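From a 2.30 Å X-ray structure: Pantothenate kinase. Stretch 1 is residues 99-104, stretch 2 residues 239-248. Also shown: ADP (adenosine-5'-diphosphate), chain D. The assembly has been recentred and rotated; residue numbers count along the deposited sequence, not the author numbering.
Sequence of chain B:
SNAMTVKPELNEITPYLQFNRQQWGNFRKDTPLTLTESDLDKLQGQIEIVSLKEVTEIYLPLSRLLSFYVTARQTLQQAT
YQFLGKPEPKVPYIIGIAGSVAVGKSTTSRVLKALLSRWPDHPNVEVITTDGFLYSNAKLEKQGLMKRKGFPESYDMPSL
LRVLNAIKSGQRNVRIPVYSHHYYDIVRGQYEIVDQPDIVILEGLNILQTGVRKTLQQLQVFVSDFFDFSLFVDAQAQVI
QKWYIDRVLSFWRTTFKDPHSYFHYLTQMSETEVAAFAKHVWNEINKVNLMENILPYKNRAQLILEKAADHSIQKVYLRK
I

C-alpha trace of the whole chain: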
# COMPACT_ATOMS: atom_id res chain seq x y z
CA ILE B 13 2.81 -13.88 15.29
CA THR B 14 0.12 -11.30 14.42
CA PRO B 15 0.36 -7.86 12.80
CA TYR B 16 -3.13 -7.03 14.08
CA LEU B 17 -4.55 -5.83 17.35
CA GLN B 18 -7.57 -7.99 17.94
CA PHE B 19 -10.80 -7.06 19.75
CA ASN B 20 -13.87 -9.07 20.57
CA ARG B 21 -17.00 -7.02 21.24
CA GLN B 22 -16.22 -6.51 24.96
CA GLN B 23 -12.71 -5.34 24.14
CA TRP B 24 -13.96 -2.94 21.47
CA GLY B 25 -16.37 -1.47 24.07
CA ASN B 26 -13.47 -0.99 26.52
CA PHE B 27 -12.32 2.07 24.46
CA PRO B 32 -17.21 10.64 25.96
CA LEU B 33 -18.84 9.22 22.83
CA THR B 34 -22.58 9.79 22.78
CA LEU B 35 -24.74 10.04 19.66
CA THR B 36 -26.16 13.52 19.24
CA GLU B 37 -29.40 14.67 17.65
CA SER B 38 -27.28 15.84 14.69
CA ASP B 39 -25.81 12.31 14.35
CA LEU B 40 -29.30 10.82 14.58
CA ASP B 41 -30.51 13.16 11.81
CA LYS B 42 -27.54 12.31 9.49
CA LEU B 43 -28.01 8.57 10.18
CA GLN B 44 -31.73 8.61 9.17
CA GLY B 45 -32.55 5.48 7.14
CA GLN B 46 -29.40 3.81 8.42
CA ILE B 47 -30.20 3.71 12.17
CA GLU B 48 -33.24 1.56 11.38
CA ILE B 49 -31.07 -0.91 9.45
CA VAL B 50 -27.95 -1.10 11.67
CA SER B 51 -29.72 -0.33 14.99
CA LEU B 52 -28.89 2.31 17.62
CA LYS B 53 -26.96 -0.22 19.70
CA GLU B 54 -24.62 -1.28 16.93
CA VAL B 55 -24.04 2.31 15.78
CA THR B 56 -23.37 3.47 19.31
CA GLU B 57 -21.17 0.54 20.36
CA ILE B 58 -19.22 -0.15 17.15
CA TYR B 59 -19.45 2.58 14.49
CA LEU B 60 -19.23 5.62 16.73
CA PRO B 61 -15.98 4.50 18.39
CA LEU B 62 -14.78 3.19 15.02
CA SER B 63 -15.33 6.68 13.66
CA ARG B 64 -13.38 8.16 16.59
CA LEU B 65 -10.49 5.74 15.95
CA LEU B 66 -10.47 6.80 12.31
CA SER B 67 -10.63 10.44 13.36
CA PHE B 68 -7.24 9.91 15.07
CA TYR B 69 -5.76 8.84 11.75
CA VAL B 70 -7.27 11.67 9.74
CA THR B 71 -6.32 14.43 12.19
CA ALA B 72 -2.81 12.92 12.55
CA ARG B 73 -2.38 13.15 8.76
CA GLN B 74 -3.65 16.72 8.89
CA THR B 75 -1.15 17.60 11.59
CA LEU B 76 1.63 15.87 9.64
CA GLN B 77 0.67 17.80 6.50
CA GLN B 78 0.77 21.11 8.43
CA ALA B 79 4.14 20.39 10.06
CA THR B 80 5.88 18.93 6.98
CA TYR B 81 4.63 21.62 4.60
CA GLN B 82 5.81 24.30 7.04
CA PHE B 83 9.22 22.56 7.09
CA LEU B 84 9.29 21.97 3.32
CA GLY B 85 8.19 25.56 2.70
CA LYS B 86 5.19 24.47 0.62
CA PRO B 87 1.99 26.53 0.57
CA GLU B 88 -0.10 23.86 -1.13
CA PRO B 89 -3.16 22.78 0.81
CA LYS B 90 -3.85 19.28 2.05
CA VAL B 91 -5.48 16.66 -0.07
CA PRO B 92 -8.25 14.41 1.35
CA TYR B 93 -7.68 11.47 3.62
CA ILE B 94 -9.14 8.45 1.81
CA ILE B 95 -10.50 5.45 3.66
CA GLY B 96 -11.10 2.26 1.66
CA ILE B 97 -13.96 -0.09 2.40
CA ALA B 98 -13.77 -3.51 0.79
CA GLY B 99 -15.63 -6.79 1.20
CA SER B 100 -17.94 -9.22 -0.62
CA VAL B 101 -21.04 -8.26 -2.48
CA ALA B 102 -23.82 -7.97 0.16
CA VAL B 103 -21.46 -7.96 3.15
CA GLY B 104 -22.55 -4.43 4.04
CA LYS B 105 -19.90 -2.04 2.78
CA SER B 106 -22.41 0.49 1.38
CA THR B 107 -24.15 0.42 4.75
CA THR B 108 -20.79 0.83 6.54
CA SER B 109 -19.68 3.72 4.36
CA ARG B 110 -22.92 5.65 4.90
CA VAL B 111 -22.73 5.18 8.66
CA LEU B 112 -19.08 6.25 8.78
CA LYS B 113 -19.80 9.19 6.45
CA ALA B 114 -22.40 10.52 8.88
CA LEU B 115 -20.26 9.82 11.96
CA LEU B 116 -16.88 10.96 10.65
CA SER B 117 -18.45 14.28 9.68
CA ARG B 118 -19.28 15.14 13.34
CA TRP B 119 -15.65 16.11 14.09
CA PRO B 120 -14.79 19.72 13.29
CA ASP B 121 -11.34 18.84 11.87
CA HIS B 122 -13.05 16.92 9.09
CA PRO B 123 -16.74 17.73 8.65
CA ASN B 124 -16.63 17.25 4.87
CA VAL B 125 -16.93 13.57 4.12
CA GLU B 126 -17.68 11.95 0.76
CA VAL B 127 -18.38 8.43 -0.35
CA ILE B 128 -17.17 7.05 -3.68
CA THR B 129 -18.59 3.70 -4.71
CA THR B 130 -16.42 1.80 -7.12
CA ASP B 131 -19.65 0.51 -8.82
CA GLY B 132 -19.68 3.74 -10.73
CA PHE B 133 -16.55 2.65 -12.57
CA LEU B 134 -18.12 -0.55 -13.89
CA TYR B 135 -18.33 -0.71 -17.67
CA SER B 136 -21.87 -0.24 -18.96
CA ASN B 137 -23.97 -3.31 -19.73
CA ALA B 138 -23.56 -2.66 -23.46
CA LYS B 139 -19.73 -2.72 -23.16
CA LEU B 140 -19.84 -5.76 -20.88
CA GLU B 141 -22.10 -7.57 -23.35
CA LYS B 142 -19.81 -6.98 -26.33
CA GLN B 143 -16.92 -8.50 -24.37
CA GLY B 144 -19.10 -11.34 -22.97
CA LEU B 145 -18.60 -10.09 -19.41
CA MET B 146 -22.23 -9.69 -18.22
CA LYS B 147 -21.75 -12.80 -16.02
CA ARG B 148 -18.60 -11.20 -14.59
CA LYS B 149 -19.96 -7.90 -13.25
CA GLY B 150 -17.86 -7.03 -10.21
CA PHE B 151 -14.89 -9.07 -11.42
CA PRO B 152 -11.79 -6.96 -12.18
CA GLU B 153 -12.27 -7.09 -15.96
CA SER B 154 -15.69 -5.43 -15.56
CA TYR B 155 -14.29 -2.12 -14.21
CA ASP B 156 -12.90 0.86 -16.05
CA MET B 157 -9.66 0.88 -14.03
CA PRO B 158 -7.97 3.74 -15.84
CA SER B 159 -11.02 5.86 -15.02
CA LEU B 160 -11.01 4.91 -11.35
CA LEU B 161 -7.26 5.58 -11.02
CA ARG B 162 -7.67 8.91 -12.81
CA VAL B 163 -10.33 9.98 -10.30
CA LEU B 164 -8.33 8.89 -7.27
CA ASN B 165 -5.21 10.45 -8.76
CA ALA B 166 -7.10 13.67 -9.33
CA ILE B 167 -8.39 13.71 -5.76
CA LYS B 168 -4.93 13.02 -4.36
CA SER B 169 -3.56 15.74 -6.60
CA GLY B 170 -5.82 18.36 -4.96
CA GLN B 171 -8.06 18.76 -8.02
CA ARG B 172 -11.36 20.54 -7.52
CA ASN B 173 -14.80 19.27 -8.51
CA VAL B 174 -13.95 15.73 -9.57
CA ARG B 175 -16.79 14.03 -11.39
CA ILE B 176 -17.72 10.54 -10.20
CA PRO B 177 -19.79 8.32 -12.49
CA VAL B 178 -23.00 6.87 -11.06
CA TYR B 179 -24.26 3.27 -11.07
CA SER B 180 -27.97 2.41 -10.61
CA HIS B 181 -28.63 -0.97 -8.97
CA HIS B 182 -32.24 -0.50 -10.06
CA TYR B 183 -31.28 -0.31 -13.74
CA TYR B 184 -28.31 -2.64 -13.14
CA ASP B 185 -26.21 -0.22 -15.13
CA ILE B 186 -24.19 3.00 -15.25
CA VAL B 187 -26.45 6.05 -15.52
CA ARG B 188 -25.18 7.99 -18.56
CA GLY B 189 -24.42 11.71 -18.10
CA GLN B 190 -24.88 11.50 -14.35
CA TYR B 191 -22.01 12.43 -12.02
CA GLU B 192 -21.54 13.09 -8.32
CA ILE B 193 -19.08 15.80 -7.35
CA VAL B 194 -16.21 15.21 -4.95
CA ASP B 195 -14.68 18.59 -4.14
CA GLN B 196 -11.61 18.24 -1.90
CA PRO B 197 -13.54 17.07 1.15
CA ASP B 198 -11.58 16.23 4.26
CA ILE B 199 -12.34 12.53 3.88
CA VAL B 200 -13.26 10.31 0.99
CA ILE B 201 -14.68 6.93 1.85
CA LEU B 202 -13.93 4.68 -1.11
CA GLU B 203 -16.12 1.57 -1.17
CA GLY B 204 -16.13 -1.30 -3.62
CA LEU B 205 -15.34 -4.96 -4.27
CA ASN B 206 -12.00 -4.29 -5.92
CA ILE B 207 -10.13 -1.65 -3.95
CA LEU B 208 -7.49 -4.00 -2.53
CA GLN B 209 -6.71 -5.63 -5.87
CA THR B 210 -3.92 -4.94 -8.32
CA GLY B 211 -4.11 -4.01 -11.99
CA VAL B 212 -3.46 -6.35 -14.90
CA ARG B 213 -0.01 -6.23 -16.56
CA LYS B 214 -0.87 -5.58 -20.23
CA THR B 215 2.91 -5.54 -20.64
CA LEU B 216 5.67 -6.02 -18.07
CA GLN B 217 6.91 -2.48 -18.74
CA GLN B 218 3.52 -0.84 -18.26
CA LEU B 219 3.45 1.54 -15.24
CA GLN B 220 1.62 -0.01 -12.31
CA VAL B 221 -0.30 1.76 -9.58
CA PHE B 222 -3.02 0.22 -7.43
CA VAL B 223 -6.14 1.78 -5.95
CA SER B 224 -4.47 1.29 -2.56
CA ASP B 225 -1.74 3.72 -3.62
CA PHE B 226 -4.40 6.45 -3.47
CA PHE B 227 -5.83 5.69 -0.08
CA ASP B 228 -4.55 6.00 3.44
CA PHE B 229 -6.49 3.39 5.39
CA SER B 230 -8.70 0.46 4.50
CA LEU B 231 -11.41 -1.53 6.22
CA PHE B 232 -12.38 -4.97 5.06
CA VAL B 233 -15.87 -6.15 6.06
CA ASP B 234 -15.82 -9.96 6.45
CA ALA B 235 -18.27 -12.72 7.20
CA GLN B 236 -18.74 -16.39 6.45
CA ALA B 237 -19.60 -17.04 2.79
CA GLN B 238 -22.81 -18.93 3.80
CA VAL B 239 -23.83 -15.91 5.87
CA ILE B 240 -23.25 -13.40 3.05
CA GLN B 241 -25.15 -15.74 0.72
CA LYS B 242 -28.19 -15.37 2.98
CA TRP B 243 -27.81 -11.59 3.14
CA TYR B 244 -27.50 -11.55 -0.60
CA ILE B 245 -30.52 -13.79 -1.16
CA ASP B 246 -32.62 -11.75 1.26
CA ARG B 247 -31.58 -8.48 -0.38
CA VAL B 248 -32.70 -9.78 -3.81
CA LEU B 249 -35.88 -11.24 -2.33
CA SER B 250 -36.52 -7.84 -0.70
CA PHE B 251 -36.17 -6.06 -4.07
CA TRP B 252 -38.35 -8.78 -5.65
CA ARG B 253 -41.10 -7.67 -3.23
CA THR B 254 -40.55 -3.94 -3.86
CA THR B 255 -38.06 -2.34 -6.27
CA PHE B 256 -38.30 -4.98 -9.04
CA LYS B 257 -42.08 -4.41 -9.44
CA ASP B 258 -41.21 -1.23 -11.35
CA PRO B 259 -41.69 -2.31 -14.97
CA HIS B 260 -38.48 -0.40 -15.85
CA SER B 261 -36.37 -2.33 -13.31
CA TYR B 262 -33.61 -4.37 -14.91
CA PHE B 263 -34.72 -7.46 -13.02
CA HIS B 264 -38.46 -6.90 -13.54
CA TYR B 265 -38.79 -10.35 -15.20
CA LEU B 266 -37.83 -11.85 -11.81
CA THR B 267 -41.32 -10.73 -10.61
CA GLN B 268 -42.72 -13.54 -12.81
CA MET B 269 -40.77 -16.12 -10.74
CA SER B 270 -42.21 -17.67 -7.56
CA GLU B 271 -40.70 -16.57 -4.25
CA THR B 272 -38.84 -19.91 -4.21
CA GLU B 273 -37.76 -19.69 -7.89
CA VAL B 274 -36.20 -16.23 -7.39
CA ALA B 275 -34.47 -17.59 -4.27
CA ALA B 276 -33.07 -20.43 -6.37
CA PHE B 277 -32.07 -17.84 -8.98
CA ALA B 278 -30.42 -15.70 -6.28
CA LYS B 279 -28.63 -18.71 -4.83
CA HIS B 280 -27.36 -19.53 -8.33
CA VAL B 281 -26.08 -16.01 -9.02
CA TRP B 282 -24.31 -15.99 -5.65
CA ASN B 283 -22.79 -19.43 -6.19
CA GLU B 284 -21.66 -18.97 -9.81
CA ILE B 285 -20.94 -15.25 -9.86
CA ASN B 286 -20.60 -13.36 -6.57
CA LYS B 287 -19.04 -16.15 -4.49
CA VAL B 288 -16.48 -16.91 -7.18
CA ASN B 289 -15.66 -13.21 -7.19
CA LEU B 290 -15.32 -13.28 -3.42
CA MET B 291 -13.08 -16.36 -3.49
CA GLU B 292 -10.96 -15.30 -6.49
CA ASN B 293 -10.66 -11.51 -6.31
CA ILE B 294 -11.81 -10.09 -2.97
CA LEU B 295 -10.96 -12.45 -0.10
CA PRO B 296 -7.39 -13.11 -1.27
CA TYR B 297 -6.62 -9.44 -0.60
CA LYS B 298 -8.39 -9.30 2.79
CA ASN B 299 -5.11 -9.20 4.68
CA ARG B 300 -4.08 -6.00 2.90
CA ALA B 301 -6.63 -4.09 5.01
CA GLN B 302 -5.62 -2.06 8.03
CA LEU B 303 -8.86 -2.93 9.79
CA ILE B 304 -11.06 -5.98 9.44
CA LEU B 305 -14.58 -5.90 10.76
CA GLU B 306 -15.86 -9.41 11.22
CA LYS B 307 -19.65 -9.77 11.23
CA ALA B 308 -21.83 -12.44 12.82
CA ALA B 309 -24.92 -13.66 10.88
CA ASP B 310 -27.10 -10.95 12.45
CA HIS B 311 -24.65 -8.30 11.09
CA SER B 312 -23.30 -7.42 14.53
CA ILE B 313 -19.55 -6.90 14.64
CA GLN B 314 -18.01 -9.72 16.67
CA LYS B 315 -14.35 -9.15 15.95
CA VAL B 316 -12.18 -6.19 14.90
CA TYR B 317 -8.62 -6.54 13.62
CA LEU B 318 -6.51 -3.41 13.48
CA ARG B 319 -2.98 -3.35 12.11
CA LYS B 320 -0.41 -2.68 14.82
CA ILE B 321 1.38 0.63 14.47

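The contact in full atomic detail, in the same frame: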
# COMPACT_ATOMS: atom_id res chain seq x y z
N GLY B 99 -14.87 -5.68 0.70
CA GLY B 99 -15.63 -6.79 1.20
C GLY B 99 -16.51 -7.34 0.08
O GLY B 99 -16.64 -6.72 -0.97
N SER B 100 -17.08 -8.53 0.33
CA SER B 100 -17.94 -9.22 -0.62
C SER B 100 -19.12 -8.38 -1.02
O SER B 100 -19.52 -7.47 -0.30
CB SER B 100 -18.48 -10.50 0.01
OG SER B 100 -19.54 -11.05 -0.75
N VAL B 101 -19.71 -8.72 -2.16
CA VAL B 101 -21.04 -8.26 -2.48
C VAL B 101 -21.96 -8.66 -1.31
O VAL B 101 -21.88 -9.78 -0.82
CB VAL B 101 -21.57 -8.92 -3.79
CG1 VAL B 101 -23.03 -8.48 -4.09
CG2 VAL B 101 -20.64 -8.63 -4.99
N ALA B 102 -22.80 -7.73 -0.86
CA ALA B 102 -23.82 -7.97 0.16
C ALA B 102 -23.30 -8.14 1.59
O ALA B 102 -24.04 -8.56 2.47
CB ALA B 102 -24.69 -9.16 -0.22
N VAL B 103 -22.03 -7.81 1.82
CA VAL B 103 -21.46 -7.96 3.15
C VAL B 103 -21.78 -6.73 4.00
O VAL B 103 -21.72 -6.76 5.22
CB VAL B 103 -19.94 -8.21 3.07
CG1 VAL B 103 -19.19 -6.92 2.83
CG2 VAL B 103 -19.45 -8.87 4.35
N GLY B 104 -22.11 -5.63 3.34
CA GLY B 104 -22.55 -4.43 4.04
C GLY B 104 -21.62 -3.25 3.92
O GLY B 104 -21.61 -2.39 4.80
N VAL B 239 -23.11 -17.02 5.25
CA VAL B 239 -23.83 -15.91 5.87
C VAL B 239 -24.10 -14.80 4.85
O VAL B 239 -25.23 -14.31 4.76
CB VAL B 239 -23.07 -15.38 7.12
CG1 VAL B 239 -23.55 -13.98 7.52
CG2 VAL B 239 -23.23 -16.39 8.25
N ILE B 240 -23.09 -14.43 4.07
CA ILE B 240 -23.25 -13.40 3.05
C ILE B 240 -24.28 -13.86 2.02
O ILE B 240 -25.15 -13.08 1.63
CB ILE B 240 -21.93 -13.04 2.34
CG1 ILE B 240 -20.83 -12.68 3.35
CG2 ILE B 240 -22.14 -11.83 1.41
CD1 ILE B 240 -19.46 -12.67 2.76
N GLN B 241 -24.19 -15.12 1.61
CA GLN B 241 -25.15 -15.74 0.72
C GLN B 241 -26.57 -15.41 1.17
O GLN B 241 -27.36 -14.90 0.39
CB GLN B 241 -24.95 -17.26 0.68
CG GLN B 241 -25.97 -18.04 -0.13
CD GLN B 241 -25.64 -19.52 -0.25
OE1 GLN B 241 -24.47 -19.91 -0.41
NE2 GLN B 241 -26.65 -20.35 -0.15
N LYS B 242 -26.86 -15.68 2.44
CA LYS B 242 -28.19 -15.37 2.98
C LYS B 242 -28.51 -13.88 2.89
O LYS B 242 -29.62 -13.51 2.53
CB LYS B 242 -28.34 -15.86 4.42
CG LYS B 242 -29.73 -15.59 4.98
CD LYS B 242 -30.07 -16.50 6.16
CE LYS B 242 -31.13 -15.86 7.04
NZ LYS B 242 -32.29 -15.38 6.24
N TRP B 243 -27.54 -13.02 3.20
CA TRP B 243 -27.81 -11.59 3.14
C TRP B 243 -28.08 -11.20 1.71
O TRP B 243 -28.93 -10.36 1.42
CB TRP B 243 -26.64 -10.78 3.65
CG TRP B 243 -26.34 -10.98 5.09
CD1 TRP B 243 -27.19 -11.42 6.06
CD2 TRP B 243 -25.09 -10.71 5.74
NE1 TRP B 243 -26.54 -11.46 7.26
CE2 TRP B 243 -25.25 -11.03 7.09
CE3 TRP B 243 -23.84 -10.25 5.30
CZ2 TRP B 243 -24.22 -10.89 8.02
CZ3 TRP B 243 -22.82 -10.12 6.21
CH2 TRP B 243 -23.01 -10.44 7.57
N TYR B 244 -27.32 -11.80 0.81
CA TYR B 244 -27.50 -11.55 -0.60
C TYR B 244 -28.89 -12.01 -1.04
O TYR B 244 -29.63 -11.25 -1.65
CB TYR B 244 -26.42 -12.24 -1.43
CG TYR B 244 -26.63 -12.01 -2.88
CD1 TYR B 244 -26.14 -10.87 -3.49
CD2 TYR B 244 -27.36 -12.91 -3.64
CE1 TYR B 244 -26.36 -10.64 -4.83
CE2 TYR B 244 -27.58 -12.69 -4.97
CZ TYR B 244 -27.09 -11.55 -5.56
OH TYR B 244 -27.32 -11.32 -6.90
N ILE B 245 -29.24 -13.26 -0.72
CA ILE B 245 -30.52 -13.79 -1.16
C ILE B 245 -31.67 -12.99 -0.58
O ILE B 245 -32.63 -12.70 -1.28
CB ILE B 245 -30.67 -15.31 -0.85
CG1 ILE B 245 -29.70 -16.12 -1.72
CG2 ILE B 245 -32.10 -15.78 -1.11
CD1 ILE B 245 -29.49 -17.54 -1.22
N ASP B 246 -31.58 -12.60 0.68
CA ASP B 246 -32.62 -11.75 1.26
C ASP B 246 -32.70 -10.40 0.57
O ASP B 246 -33.79 -9.92 0.28
CB ASP B 246 -32.40 -11.57 2.76
CG ASP B 246 -32.71 -12.83 3.55
OD1 ASP B 246 -33.22 -13.80 2.95
OD2 ASP B 246 -32.45 -12.83 4.78
N ARG B 247 -31.57 -9.78 0.29
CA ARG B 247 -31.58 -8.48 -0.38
C ARG B 247 -32.30 -8.54 -1.74
O ARG B 247 -33.11 -7.66 -2.05
CB ARG B 247 -30.18 -7.91 -0.53
CG ARG B 247 -30.16 -6.43 -0.89
CD ARG B 247 -28.75 -5.92 -0.97
NE ARG B 247 -27.98 -6.54 -2.06
CZ ARG B 247 -26.70 -6.30 -2.30
NH1 ARG B 247 -26.01 -5.46 -1.53
NH2 ARG B 247 -26.09 -6.89 -3.32
N VAL B 248 -32.01 -9.58 -2.53
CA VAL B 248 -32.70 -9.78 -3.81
C VAL B 248 -34.17 -10.08 -3.60
O VAL B 248 -35.02 -9.50 -4.26
CB VAL B 248 -32.03 -10.88 -4.67
CG1 VAL B 248 -31.87 -12.15 -3.89
CG2 VAL B 248 -32.85 -11.16 -5.94
PB ADP D . -22.74 -4.12 -0.00
O1B ADP D . -22.73 -2.62 -0.10
O2B ADP D . -21.43 -4.69 0.49
O3B ADP D . -23.26 -4.84 -1.23
PA ADP D . -24.95 -3.53 1.67
O1A ADP D . -24.25 -2.44 2.44
O2A ADP D . -25.91 -3.20 0.56
O3A ADP D . -23.84 -4.53 1.09
O5' ADP D . -25.73 -4.45 2.69
C5' ADP D . -26.10 -5.78 2.35
C4' ADP D . -27.40 -6.13 3.05
O4' ADP D . -27.19 -6.29 4.45
C3' ADP D . -28.44 -5.04 2.91
O3' ADP D . -29.72 -5.65 2.79
C2' ADP D . -28.33 -4.23 4.18
O2' ADP D . -29.59 -3.70 4.57
C1' ADP D . -27.84 -5.25 5.18
N9 ADP D . -26.89 -4.72 6.17
C8 ADP D . -25.67 -4.24 5.90
N7 ADP D . -25.03 -3.86 7.03
C5 ADP D . -25.87 -4.11 8.04
C6 ADP D . -25.79 -3.94 9.49
N6 ADP D . -24.66 -3.41 10.03
N1 ADP D . -26.86 -4.32 10.21
C2 ADP D . -27.97 -4.84 9.65
N3 ADP D . -28.10 -5.02 8.32
C4 ADP D . -27.09 -4.67 7.49

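Loops that bind phosphate often give some of their backbone amides to the ligand, and can be packed against a neighbouring helix without any hydrogen bond to it. Pantothenate kinase offers a worked example: residues 99-104, a loop that turns around the diphosphate of ADP, pack against one side of the helix carrying residues 239-248, and no hydrogen bond crosses between them. The contact buries 361 Å², counting both sides, and rests on van der Waals packing and on the shared ligand.

Along the helix the contacting residues are Ile240, Trp243, Tyr244 and Arg247, the spacing of three and four expected for one helical stripe. Val239 does not reach the loop. Ile240 points toward it, and its side chain packs against the type II turn from Ser100 to Val103, on the side of the turn facing away from the diphosphate. Its CG2 lies 3.0 Å from Val101 O and 4.0 Å from Ala102 CB, while its CD1 reaches Val103 CG2 at 4.1 Å. Ser100 OG donates to Val101 O at 2.7 Å, so this polar pair is satisfied within the loop although it abuts a methyl group.

Gln241 is directed away and Lys242 remains exposed, its NZ forming a salt bridge with Asp246 OD2 (2.9 Å) one helical turn later. Trp243, next on the stripe, brings a broad ring against the loop. Ala102 O meets the ring edge at CE3, 3.3 Å away, and Val103 CG2 packs at 4.0 Å from CZ3.

At Tyr244 the helix comes closest to the loop backbone, with 5.2 Å between its CA and that of Ala102. The small side chain of Ala102 suits this proximity: its CB sits 3.7 Å from both CA and CB of Tyr244, and Ala102 gives up more area to the contact than any other residue. The tyrosine ring adds an apolar contact, CD1 to Val101 CG1 at 4.0 Å.

Ile245 and Asp246 stay out of reach, and Arg247 completes the stripe. Its extended chi1 and chi2, both t, followed by a p turn at chi3, bring the guanidinium over the loop, where one face covers Ala102 CA (3.7 Å from NH1). NH1 donates to ADP O3B at 2.8 Å and, weakly, to O2A at 3.1 Å. Ala102 N donates to the same O3B at 2.9 Å, so one phosphate oxygen joins helix and loop. Gly104 N adds a bond to O2B (3.1 Å); a CB here would clash with ADP N7, and the backbone angles themselves call for glycine.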